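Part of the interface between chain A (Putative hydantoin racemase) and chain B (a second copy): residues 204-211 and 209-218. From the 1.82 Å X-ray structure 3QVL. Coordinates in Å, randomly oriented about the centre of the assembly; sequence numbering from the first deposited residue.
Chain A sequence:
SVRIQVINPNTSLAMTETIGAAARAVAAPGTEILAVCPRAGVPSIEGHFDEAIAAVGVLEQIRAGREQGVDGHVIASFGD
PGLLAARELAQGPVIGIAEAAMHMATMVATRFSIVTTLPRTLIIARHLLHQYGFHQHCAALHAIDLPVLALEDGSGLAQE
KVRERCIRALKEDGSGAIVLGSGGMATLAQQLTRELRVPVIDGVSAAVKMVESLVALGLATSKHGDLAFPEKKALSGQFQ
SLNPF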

# COMPACT_ATOMS: atom_id res chain seq x y z
N VAL A 204 -15.50 22.08 9.06
CA VAL A 204 -16.79 22.73 8.82
C VAL A 204 -16.64 23.87 7.82
O VAL A 204 -17.29 23.88 6.78
N SER A 205 -15.76 24.82 8.15
CA SER A 205 -15.48 25.96 7.29
C SER A 205 -14.92 25.52 5.93
O SER A 205 -15.30 26.06 4.89
N ALA A 206 -14.02 24.53 5.96
CA ALA A 206 -13.41 23.99 4.75
C ALA A 206 -14.43 23.36 3.80
O ALA A 206 -14.37 23.57 2.59
N ALA A 207 -15.37 22.60 4.37
CA ALA A 207 -16.41 21.93 3.58
C ALA A 207 -17.35 22.93 2.92
O ALA A 207 -17.78 22.72 1.78
N VAL A 208 -17.67 24.00 3.64
CA VAL A 208 -18.49 25.09 3.10
C VAL A 208 -17.83 25.67 1.85
O VAL A 208 -18.49 25.88 0.83
N LYS A 209 -16.52 25.91 1.93
CA LYS A 209 -15.76 26.45 0.80
C LYS A 209 -15.68 25.47 -0.37
O LYS A 209 -15.65 25.89 -1.52
N MET A 210 -15.65 24.17 -0.06
CA MET A 210 -15.64 23.13 -1.10
C MET A 210 -16.95 23.08 -1.86
O MET A 210 -16.96 22.96 -3.09
N VAL A 211 -18.06 23.18 -1.13
CA VAL A 211 -19.39 23.23 -1.74
C VAL A 211 -19.52 24.46 -2.64
O VAL A 211 -19.94 24.35 -3.79
N LYS B 209 -10.28 28.04 -7.48
CA LYS B 209 -11.26 27.94 -6.40
C LYS B 209 -10.63 27.49 -5.08
O LYS B 209 -11.07 27.91 -4.01
N MET B 210 -9.59 26.66 -5.16
CA MET B 210 -8.87 26.20 -3.98
C MET B 210 -8.09 27.34 -3.32
O MET B 210 -8.09 27.47 -2.10
N VAL B 211 -7.43 28.15 -4.14
CA VAL B 211 -6.71 29.33 -3.66
C VAL B 211 -7.68 30.31 -2.99
O VAL B 211 -7.43 30.76 -1.87
N GLU B 212 -8.79 30.60 -3.67
CA GLU B 212 -9.83 31.47 -3.13
C GLU B 212 -10.37 30.95 -1.79
O GLU B 212 -10.58 31.73 -0.86
N SER B 213 -10.58 29.64 -1.72
CA SER B 213 -11.06 28.99 -0.50
C SER B 213 -10.08 29.14 0.66
O SER B 213 -10.47 29.52 1.76
N LEU B 214 -8.81 28.84 0.40
CA LEU B 214 -7.76 28.93 1.42
C LEU B 214 -7.57 30.36 1.93
O LEU B 214 -7.38 30.58 3.13
N VAL B 215 -7.63 31.33 1.01
CA VAL B 215 -7.52 32.75 1.37
C VAL B 215 -8.70 33.19 2.25
O VAL B 215 -8.50 33.91 3.24
N ALA B 216 -9.90 32.74 1.91
CA ALA B 216 -11.11 33.04 2.68
C ALA B 216 -11.10 32.37 4.06
O ALA B 216 -11.69 32.89 5.01
N LEU B 217 -10.43 31.23 4.15
CA LEU B 217 -10.28 30.50 5.41
C LEU B 217 -9.18 31.09 6.29
O LEU B 217 -9.03 30.71 7.45
N GLY B 218 -8.40 32.01 5.72
CA GLY B 218 -7.25 32.59 6.41
C GLY B 218 -6.13 31.58 6.56
O GLY B 218 -5.42 31.58 7.57

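Helices that meet across a subunit interface need not be joined by hydrogen bonds; close packing can suffice when polar groups are satisfied by other partners. The pairing of helix 204-211 of chain A with the helix of chain B that runs through S213(B) illustrates the principle. The two axes approach to 9.7 Å and run at 146° to one another, roughly antiparallel, so that progress along chain A means moving backward along chain B, from L217(B) to S213(B) to M210(B).

V204(A) lies out of reach of the partner, and the contact opens at S205(A). Its CA-to-CB bond points toward chain B, and its p rotamer brings OG to 3.4 Å from CD2 of L217(B). This is a packing contact with a methyl group; the hydroxyl finds its hydrogen bond with a residue flanking one of the two stretches. One residue on, A206(A) points sideways, yet its small side chain still contributes, with CB 4.3 Å from CD1 of L217(B). The leucine, in an m,t rotamer, thus lies against S205(A) and A206(A), while A207(A) and V208(A) make no contact.

One helical turn after S205(A), K209(A) points toward chain B and becomes the centre of the packing. Its m,m,m,t conformation lays the aliphatic chain along the partner: CB is 3.6 Å from OG of S213(B), CG is 3.7 Å from CD2 of L217(B), and CE is 3.6 Å from CB of A216(B). Carbons of the lysine chain make the contacts with chain B, and its NZ is hydrogen-bonded to a residue flanking one of the two stretches. The backbones come close at this point, with CA of K209(A) 5.5 Å from CA of S213(B). S213(B), in the m rotamer, turns its hydroxyl back on its own helix, where OG donates to O of K209(B) at 2.7 Å.

M210(A) shows that the CA-to-CB direction does not settle where a flexible side chain ends. The bond points away, but chi1 and chi2 in m and chi3 at 94° bring the tip back, placing CE 3.7 Å from OG of S213(B) and SD 3.7 Å from SD of M210(B). The second methionine has the same angles and likewise starts away before returning, so the two thioethers meet at one flank of the helix pair. By contrast, the end of K209(B) leads away, and its NZ forms a salt bridge with OE1 of E212(B) at 2.7 Å. V211(A) is again out of reach.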

# COMPACT_ATOMS: atom_id res chain seq x y z
CB VAL A 204 -17.44 23.24 10.14
CG1 VAL A 204 -18.74 23.99 9.85
CG2 VAL A 204 -17.70 22.08 11.10
CB SER A 205 -14.53 26.94 7.99
OG SER A 205 -13.31 26.31 8.35
CB ALA A 206 -12.32 22.98 5.11
CB ALA A 207 -17.18 20.95 4.45
CB VAL A 208 -18.75 26.20 4.16
CG1 VAL A 208 -19.34 27.45 3.53
CG2 VAL A 208 -19.67 25.67 5.25
CB LYS A 209 -14.35 26.88 1.24
CG LYS A 209 -14.28 27.90 2.39
CD LYS A 209 -15.26 29.07 2.25
CE LYS A 209 -14.81 30.08 1.22
NZ LYS A 209 -15.80 31.20 1.10
CB MET A 210 -15.30 21.76 -0.51
CG MET A 210 -13.87 21.60 0.01
SD MET A 210 -12.57 22.09 -1.15
CE MET A 210 -12.29 23.79 -0.64
CB VAL A 211 -20.53 23.20 -0.68
CG1 VAL A 211 -21.89 23.38 -1.35
CG2 VAL A 211 -20.50 21.90 0.10
CB LYS B 209 -12.42 27.02 -6.78
CG LYS B 209 -13.17 27.38 -8.08
CD LYS B 209 -13.51 28.86 -8.21
CE LYS B 209 -14.67 29.28 -7.32
NZ LYS B 209 -14.96 30.73 -7.47
CB MET B 210 -7.93 25.03 -4.30
CG MET B 210 -8.63 23.72 -4.67
SD MET B 210 -9.91 23.17 -3.51
CE MET B 210 -11.38 23.87 -4.26
CB VAL B 211 -5.91 30.04 -4.79
CG1 VAL B 211 -5.28 31.33 -4.28
CG2 VAL B 211 -4.84 29.12 -5.35
CB GLU B 212 -10.99 31.62 -4.12
CG GLU B 212 -10.70 32.53 -5.30
CD GLU B 212 -11.83 32.54 -6.32
OE1 GLU B 212 -12.61 31.58 -6.36
OE2 GLU B 212 -11.92 33.52 -7.09
CB SER B 213 -11.36 27.52 -0.76
OG SER B 213 -12.42 27.37 -1.70
CB LEU B 214 -6.44 28.35 0.90
CG LEU B 214 -6.37 26.83 0.76
CD1 LEU B 214 -5.21 26.41 -0.13
CD2 LEU B 214 -6.28 26.13 2.12
CB VAL B 215 -7.40 33.65 0.10
CG1 VAL B 215 -7.56 35.13 0.44
CG2 VAL B 215 -6.07 33.42 -0.60
CB ALA B 216 -12.35 32.66 1.90
CB LEU B 217 -10.01 29.01 5.15
CG LEU B 217 -11.14 28.17 4.56
CD1 LEU B 217 -10.62 26.82 4.09
CD2 LEU B 217 -12.28 27.99 5.55